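Local coordinates for protein decapping nuclease RAI1 (Scheffersomyces stipitis, PDB 5BTO) that removes the NAD cap from RNA 5' ends as a metal-dependent decapping hydrolase and also binds and stimulates the exoribonuclease RAT1, at residues E28-A33 and K88-A93; Y214-S219 and A233-C238. All coordinates share one frame; numbering follows the deposited sequence.

Contact 1 (E28-A33 and K88-A93); sequences EIFAFA and KCLLTA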
ATOM      1  N   GLU A  28      21.531 -15.778  19.033  1.00 16.86           N
ATOM      2  CA  GLU A  28      22.466 -16.470  18.153  1.00 17.57           C
ATOM      3  C   GLU A  28      22.329 -17.977  18.327  1.00 16.30           C
ATOM      4  O   GLU A  28      22.265 -18.481  19.469  1.00 19.23           O
ATOM      5  CB  GLU A  28      23.919 -16.077  18.451  1.00 16.86           C
ATOM      6  CG  GLU A  28      24.919 -16.765  17.518  1.00 18.07           C
ATOM      7  CD  GLU A  28      26.360 -16.343  17.768  1.00 18.08           C
ATOM      8  OE1 GLU A  28      26.737 -15.198  17.413  1.00 17.96           O
ATOM      9  OE2 GLU A  28      27.115 -17.169  18.308  1.00 19.83           O
ATOM     10  N   ILE A  29      22.319 -18.702  17.215  1.00 15.17           N
ATOM     11  CA  ILE A  29      22.312 -20.168  17.297  1.00 16.76           C
ATOM     12  C   ILE A  29      23.579 -20.818  16.736  1.00 17.84           C
ATOM     13  O   ILE A  29      23.940 -21.920  17.140  1.00 19.32           O
ATOM     14  CB  ILE A  29      21.041 -20.805  16.674  1.00 19.73           C
ATOM     15  CG1 ILE A  29      20.779 -20.252  15.274  1.00 20.58           C
ATOM     16  CG2 ILE A  29      19.845 -20.575  17.575  1.00 21.79           C
ATOM     17  CD1 ILE A  29      19.850 -21.150  14.434  1.00 25.24           C
ATOM     18  N   PHE A  30      24.253 -20.140  15.809  1.00 17.16           N
ATOM     19  CA  PHE A  30      25.564 -20.598  15.336  1.00 16.27           C
ATOM     20  C   PHE A  30      26.316 -19.465  14.655  1.00 16.41           C
ATOM     21  O   PHE A  30      25.754 -18.401  14.422  1.00 16.46           O
ATOM     22  CB  PHE A  30      25.461 -21.844  14.422  1.00 17.22           C
ATOM     23  CG  PHE A  30      24.640 -21.649  13.160  1.00 18.46           C
ATOM     24  CD1 PHE A  30      23.272 -21.900  13.160  1.00 18.17           C
ATOM     25  CD2 PHE A  30      25.244 -21.286  11.961  1.00 19.30           C
ATOM     26  CE1 PHE A  30      22.512 -21.753  11.995  1.00 19.12           C
ATOM     27  CE2 PHE A  30      24.480 -21.133  10.780  1.00 19.79           C
ATOM     28  CZ  PHE A  30      23.125 -21.380  10.809  1.00 18.87           C
ATOM     29  N   ALA A  31      27.587 -19.691  14.347  1.00 16.18           N
ATOM     30  CA  ALA A  31      28.371 -18.696  13.635  1.00 17.92           C
ATOM     31  C   ALA A  31      29.248 -19.386  12.616  1.00 17.91           C
ATOM     32  O   ALA A  31      29.456 -20.593  12.684  1.00 19.32           O
ATOM     33  CB  ALA A  31      29.220 -17.871  14.624  1.00 17.74           C
ATOM     34  N   PHE A  32      29.732 -18.624  11.642  1.00 18.25           N
ATOM     35  CA  PHE A  32      30.791 -19.103  10.765  1.00 17.92           C
ATOM     36  C   PHE A  32      31.677 -17.933  10.369  1.00 18.19           C
ATOM     37  O   PHE A  32      31.374 -16.790  10.710  1.00 18.57           O
ATOM     38  CB  PHE A  32      30.241 -19.896   9.559  1.00 16.45           C
ATOM     39  CG  PHE A  32      29.395 -19.089   8.590  1.00 18.32           C
ATOM     40  CD1 PHE A  32      28.050 -18.859   8.842  1.00 17.33           C
ATOM     41  CD2 PHE A  32      29.939 -18.618   7.402  1.00 19.41           C
ATOM     42  CE1 PHE A  32      27.266 -18.146   7.932  1.00 17.35           C
ATOM     43  CE2 PHE A  32      29.163 -17.908   6.484  1.00 20.68           C
ATOM     44  CZ  PHE A  32      27.827 -17.673   6.749  1.00 17.98           C
ATOM     45  N   ALA A  33      32.789 -18.207   9.701  1.00 18.16           N
ATOM     46  CA  ALA A  33      33.701 -17.128   9.350  1.00 18.08           C
ATOM     47  C   ALA A  33      34.337 -17.333   7.986  1.00 20.29           C
ATOM     48  O   ALA A  33      34.339 -18.435   7.447  1.00 22.95           O
ATOM     49  CB  ALA A  33      34.788 -16.969  10.437  1.00 18.89           C
ATOM     50  N   LYS A  88      25.182 -20.444  -0.243  1.00 24.97           N
ATOM     51  CA  LYS A  88      25.854 -21.738  -0.150  1.00 26.94           C
ATOM     52  C   LYS A  88      26.550 -21.927   1.196  1.00 25.39           C
ATOM     53  O   LYS A  88      26.389 -22.961   1.858  1.00 25.78           O
ATOM     54  CB  LYS A  88      26.876 -21.902  -1.277  1.00 31.64           C
ATOM     55  CG  LYS A  88      26.290 -21.804  -2.671  1.00 36.33           C
ATOM     56  CD  LYS A  88      27.385 -21.883  -3.725  1.00 39.36           C
ATOM     57  CE  LYS A  88      26.805 -21.818  -5.125  1.00 41.40           C
ATOM     58  NZ  LYS A  88      26.032 -20.563  -5.358  1.00 41.99           N
ATOM     59  N   CYS A  89      27.339 -20.937   1.598  1.00 24.20           N
ATOM     60  CA  CYS A  89      28.044 -21.035   2.875  1.00 24.03           C
ATOM     61  C   CYS A  89      27.072 -21.005   4.059  1.00 21.47           C
ATOM     62  O   CYS A  89      27.252 -21.736   5.033  1.00 21.46           O
ATOM     63  CB  CYS A  89      29.153 -19.971   3.010  1.00 27.30           C
ATOM     64  SG  CYS A  89      28.669 -18.234   2.808  1.00 30.26           S
ATOM     65  N   LEU A  90      26.043 -20.169   3.973  1.00 19.64           N
ATOM     66  CA  LEU A  90      25.004 -20.153   4.996  1.00 17.66           C
ATOM     67  C   LEU A  90      24.363 -21.540   5.132  1.00 19.31           C
ATOM     68  O   LEU A  90      24.176 -22.044   6.243  1.00 19.98           O
ATOM     69  CB  LEU A  90      23.948 -19.078   4.693  1.00 19.25           C
ATOM     70  CG  LEU A  90      22.751 -19.005   5.645  1.00 18.81           C
ATOM     71  CD1 LEU A  90      23.223 -18.934   7.106  1.00 19.71           C
ATOM     72  CD2 LEU A  90      21.839 -17.813   5.296  1.00 17.94           C
ATOM     73  N   LEU A  91      24.024 -22.158   4.008  1.00 19.88           N
ATOM     74  CA  LEU A  91      23.417 -23.489   4.066  1.00 19.54           C
ATOM     75  C   LEU A  91      24.382 -24.540   4.592  1.00 21.66           C
ATOM     76  O   LEU A  91      23.970 -25.479   5.268  1.00 21.80           O
ATOM     77  CB  LEU A  91      22.886 -23.914   2.700  1.00 21.35           C
ATOM     78  CG  LEU A  91      21.746 -23.023   2.231  1.00 22.09           C
ATOM     79  CD1 LEU A  91      21.228 -23.513   0.891  1.00 22.95           C
ATOM     80  CD2 LEU A  91      20.636 -22.987   3.271  1.00 22.61           C
ATOM     81  N   THR A  92      25.661 -24.394   4.273  1.00 21.31           N
ATOM     82  CA  THR A  92      26.661 -25.315   4.815  1.00 22.49           C
ATOM     83  C   THR A  92      26.686 -25.215   6.344  1.00 22.63           C
ATOM     84  O   THR A  92      26.667 -26.225   7.047  1.00 22.19           O
ATOM     85  CB  THR A  92      28.062 -25.047   4.233  1.00 22.95           C
ATOM     86  OG1 THR A  92      28.026 -25.216   2.807  1.00 26.41           O
ATOM     87  CG2 THR A  92      29.095 -26.015   4.833  1.00 23.05           C
ATOM     88  N   ALA A  93      26.693 -23.990   6.858  1.00 20.61           N
ATOM     89  CA  ALA A  93      26.710 -23.786   8.302  1.00 20.22           C
ATOM     90  C   ALA A  93      25.404 -24.258   8.945  1.00 20.76           C
ATOM     91  O   ALA A  93      25.413 -24.830  10.027  1.00 21.67           O
ATOM     92  CB  ALA A  93      26.963 -22.313   8.624  1.00 20.95           C
TER
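Two phenylalanine rings of strand 28-33 are the bumps here, and the hollows lie along one side of helix 88-93. The segment axes cross at 133° with a closest approach of 9.2 Å, a gap filled by side chains. F30 and F32 alternate with A31, so both aim at the helix while the methyl of A31 points away from it. Each has CG wedged between its backbone N and C (chi1 60° and 65°), which sends the two rings out in the same sense.

The CB of A93 fills the notch between them: it lies 3.5 Å from CE2 of F30 and 3.6 Å from CD1 of F32. The carbonyl O of A93 stands 3.9 Å above the ring plane of F30, displaced from the ring centre toward its outer atoms. F32 in turn spans one helical turn, from A93 near its base to C89 at its tip. There SG of C89 approaches CE2 of F32 at 3.7 Å, an oblique sulfur-aromatic contact, and the C89 carbonyl O lies over one face of the same ring. L90 extends CD1 to both phenylalanines, 4.2 Å from CE1 of F32 and more loosely, at 4.4 Å, from CZ of F30.

All five touching residues are buried. I29 and F30 together face V220 in a classic beta bulge, where strand 27-34 pairs with strand 216-225. Beyond the segments, Y97 of the same helix meets the F30 ring, and Y114 of strand 111-114, a substrate-binding residue, packs on F32, C89 and L90.

Contact 2 (Y214-S219 and A233-C238); sequences YEQYIS and AGEVDC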
ATOM      1  N   TYR A 214      38.981  -9.613   3.574  1.00 34.72           N
ATOM      2  CA  TYR A 214      38.716 -11.041   3.443  1.00 33.36           C
ATOM      3  C   TYR A 214      38.081 -11.590   4.710  1.00 30.85           C
ATOM      4  O   TYR A 214      37.116 -12.354   4.657  1.00 30.56           O
ATOM      5  CB  TYR A 214      40.008 -11.807   3.165  1.00 36.51           C
ATOM      6  CG  TYR A 214      40.422 -11.798   1.718  1.00 40.55           C
ATOM      7  CD1 TYR A 214      41.034 -10.683   1.160  1.00 42.74           C
ATOM      8  CD2 TYR A 214      40.202 -12.903   0.906  1.00 42.37           C
ATOM      9  CE1 TYR A 214      41.417 -10.669  -0.168  1.00 44.36           C
ATOM     10  CE2 TYR A 214      40.582 -12.898  -0.427  1.00 44.65           C
ATOM     11  CZ  TYR A 214      41.188 -11.780  -0.956  1.00 45.98           C
ATOM     12  OH  TYR A 214      41.568 -11.769  -2.277  1.00 48.45           O
ATOM     13  N   GLU A 215      38.631 -11.193   5.853  1.00 27.63           N
ATOM     14  CA  GLU A 215      38.202 -11.749   7.130  1.00 27.57           C
ATOM     15  C   GLU A 215      36.820 -11.255   7.525  1.00 24.78           C
ATOM     16  O   GLU A 215      36.577 -10.048   7.590  1.00 24.16           O
ATOM     17  CB  GLU A 215      39.220 -11.426   8.229  1.00 27.61           C
ATOM     18  CG  GLU A 215      40.549 -12.139   8.068  1.00 30.82           C
ATOM     19  CD  GLU A 215      41.568 -11.697   9.097  1.00 34.98           C
ATOM     20  OE1 GLU A 215      41.826 -10.481   9.195  1.00 34.93           O
ATOM     21  OE2 GLU A 215      42.104 -12.567   9.811  1.00 38.64           O
ATOM     22  N   GLN A 216      35.923 -12.204   7.781  1.00 23.70           N
ATOM     23  CA  GLN A 216      34.561 -11.907   8.209  1.00 23.81           C
ATOM     24  C   GLN A 216      34.127 -12.869   9.298  1.00 22.53           C
ATOM     25  O   GLN A 216      34.366 -14.073   9.200  1.00 23.28           O
ATOM     26  CB  GLN A 216      33.579 -12.040   7.045  1.00 26.56           C
ATOM     27  CG  GLN A 216      33.738 -11.025   5.944  1.00 29.05           C
ATOM     28  CD  GLN A 216      32.663 -11.181   4.890  1.00 35.36           C
ATOM     29  OE1 GLN A 216      32.092 -12.262   4.728  1.00 38.75           O
ATOM     30  NE2 GLN A 216      32.376 -10.104   4.173  1.00 37.14           N
ATOM     31  N   TYR A 217      33.468 -12.336  10.323  1.00 20.33           N
ATOM     32  CA  TYR A 217      32.861 -13.153  11.369  1.00 17.53           C
ATOM     33  C   TYR A 217      31.348 -13.018  11.234  1.00 17.83           C
ATOM     34  O   TYR A 217      30.813 -11.902  11.257  1.00 16.78           O
ATOM     35  CB  TYR A 217      33.328 -12.682  12.751  1.00 16.01           C
ATOM     36  CG  TYR A 217      32.650 -13.384  13.915  1.00 18.49           C
ATOM     37  CD1 TYR A 217      32.951 -14.702  14.227  1.00 21.19           C
ATOM     38  CD2 TYR A 217      31.724 -12.724  14.705  1.00 22.53           C
ATOM     39  CE1 TYR A 217      32.339 -15.345  15.285  1.00 20.18           C
ATOM     40  CE2 TYR A 217      31.106 -13.359  15.774  1.00 21.17           C
ATOM     41  CZ  TYR A 217      31.419 -14.670  16.057  1.00 20.76           C
ATOM     42  OH  TYR A 217      30.817 -15.301  17.119  1.00 20.48           O
ATOM     43  N   ILE A 218      30.660 -14.139  11.047  1.00 16.27           N
ATOM     44  CA  ILE A 218      29.232 -14.091  10.727  1.00 15.08           C
ATOM     45  C   ILE A 218      28.421 -14.764  11.819  1.00 16.37           C
ATOM     46  O   ILE A 218      28.604 -15.956  12.092  1.00 18.64           O
ATOM     47  CB  ILE A 218      28.916 -14.806   9.392  1.00 17.34           C
ATOM     48  CG1 ILE A 218      29.829 -14.309   8.271  1.00 23.83           C
ATOM     49  CG2 ILE A 218      27.429 -14.634   9.008  1.00 17.60           C
ATOM     50  CD1 ILE A 218      29.624 -12.860   7.919  1.00 25.29           C
ATOM     51  N   SER A 219      27.543 -13.992  12.449  1.00 14.39           N
ATOM     52  CA  SER A 219      26.626 -14.519  13.445  1.00 14.75           C
ATOM     53  C   SER A 219      25.309 -14.895  12.762  1.00 15.37           C
ATOM     54  O   SER A 219      24.796 -14.157  11.921  1.00 16.47           O
ATOM     55  CB  SER A 219      26.378 -13.476  14.542  1.00 16.70           C
ATOM     56  OG  SER A 219      25.350 -13.884  15.433  1.00 16.69           O
ATOM     57  N   ALA A 233      21.517 -14.192   8.934  1.00 14.15           N
ATOM     58  CA  ALA A 233      22.978 -14.225   9.032  1.00 13.35           C
ATOM     59  C   ALA A 233      23.525 -12.805   8.847  1.00 13.88           C
ATOM     60  O   ALA A 233      23.097 -12.082   7.939  1.00 14.46           O
ATOM     61  CB  ALA A 233      23.549 -15.158   7.981  1.00 14.76           C
ATOM     62  N   GLY A 234      24.465 -12.403   9.700  1.00 14.10           N
ATOM     63  CA  GLY A 234      25.025 -11.072   9.604  1.00 14.63           C
ATOM     64  C   GLY A 234      26.449 -10.965  10.107  1.00 14.51           C
ATOM     65  O   GLY A 234      26.787 -11.528  11.148  1.00 15.77           O
ATOM     66  N   GLU A 235      27.283 -10.229   9.378  1.00 15.69           N
ATOM     67  CA  GLU A 235      28.638  -9.944   9.856  1.00 15.94           C
ATOM     68  C   GLU A 235      28.610  -9.113  11.129  1.00 15.96           C
ATOM     69  O   GLU A 235      27.812  -8.179  11.267  1.00 17.06           O
ATOM     70  CB  GLU A 235      29.485  -9.228   8.797  1.00 18.60           C
ATOM     71  CG  GLU A 235      30.954  -9.084   9.238  1.00 21.06           C
ATOM     72  CD  GLU A 235      31.847  -8.402   8.224  1.00 28.72           C
ATOM     73  OE1 GLU A 235      31.348  -8.035   7.142  1.00 30.24           O
ATOM     74  OE2 GLU A 235      33.058  -8.228   8.518  1.00 31.89           O
ATOM     75  N   VAL A 236      29.507  -9.457  12.050  1.00 14.77           N
ATOM     76  CA  VAL A 236      29.644  -8.771  13.325  1.00 15.46           C
ATOM     77  C   VAL A 236      31.080  -8.288  13.432  1.00 15.97           C
ATOM     78  O   VAL A 236      32.020  -9.037  13.139  1.00 17.87           O
ATOM     79  CB  VAL A 236      29.303  -9.731  14.490  1.00 17.79           C
ATOM     80  CG1 VAL A 236      29.856  -9.209  15.827  1.00 18.69           C
ATOM     81  CG2 VAL A 236      27.783  -9.981  14.552  1.00 20.06           C
ATOM     82  N   ASP A 237      31.258  -7.032  13.832  1.00 15.27           N
ATOM     83  CA  ASP A 237      32.581  -6.420  13.768  1.00 16.98           C
ATOM     84  C   ASP A 237      33.497  -6.838  14.917  1.00 18.23           C
ATOM     85  O   ASP A 237      34.665  -7.142  14.693  1.00 21.79           O
ATOM     86  CB  ASP A 237      32.485  -4.895  13.693  1.00 18.59           C
ATOM     87  CG  ASP A 237      31.807  -4.422  12.418  1.00 23.14           C
ATOM     88  OD1 ASP A 237      31.944  -5.129  11.398  1.00 24.65           O
ATOM     89  OD2 ASP A 237      31.144  -3.362  12.434  1.00 22.65           O
ATOM     90  N   CYS A 238      32.969  -6.865  16.134  1.00 17.66           N
ATOM     91  CA  CYS A 238      33.795  -7.216  17.286  1.00 17.12           C
ATOM     92  C   CYS A 238      32.970  -7.540  18.521  1.00 17.80           C
ATOM     93  O   CYS A 238      31.752  -7.370  18.547  1.00 17.11           O
ATOM     94  CB  CYS A 238      34.789  -6.079  17.598  1.00 18.86           C
ATOM     95  SG  CYS A 238      34.067  -4.626  18.358  1.00 22.90           S
TER
HETATM   96  O   HOH W   1      33.682  -9.528  10.977  1.00 25.14           O
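Strands 216-219 and 233-235 run antiparallel, with S219 and G234 as the doubly bonded pair. N of S219 donates to O of G234 over 2.9 Å, from above the carbonyl plane; the return bond, G234 N to S219 O, is 2.8 Å, nearly along the C=O axis. The backbones are nearest at the adjoining pair, I218 CA to E235 CA 4.3 Å. V236 N also bonds to Y217 O (2.9 Å), almost axially. V236 packs against both neighbours: its CG2 lies 3.8 Å from CB of S219, and CB of V236 sits at the edge of the Y217 ring.

Y217, I218, S219 and V236 are buried; toward Q216 and E235, both partly exposed, the contact is looser. A water intervenes here, accepting from Y217 N and donating to V236 O and, at 2.9 Å, to OE2 of E235. CD1 of I218 supports CB of E235 (3.7 Å), whose extended chain crosses Q216 at about a right angle; NE2 of Q216, 3.8 Å from OE1 of E235, makes no hydrogen bond to it. An alanine at E235, lacking the carboxylate, would probably hold the water less firmly and is likely to weaken substrate binding.

The hairpin strand thus carries substrate-binding E235, and the loop after it D237, a divalent-metal ligand like E186 and E256, whose carboxylates lie close to its own: an active site of PD-(D/E)XK nuclease type.

In the fold
From the N terminus, the chain passes through strand 27-34, then through 54 residues with little regular structure, and contact 1 closes that long loop on helix 87-101. Contact 2 opens only later and closes a short one, the hairpin of strands 216-225 and 228-235. The two loops follow in series, neither nesting nor crossing, yet the contacts meet in space with centres about 11 Å apart. Strand 216-225 lies between strands 27-34 and 228-235 in the large mixed sheet; F32 O and I218 N, 2.8 Å apart, probably hydrogen-bond between neighbouring strands 27-34 and 216-225, as do E28 OE1 and S219 OG. Contact 1 thus packs a helix on this sheet, while contact 2 connects it to the metal site.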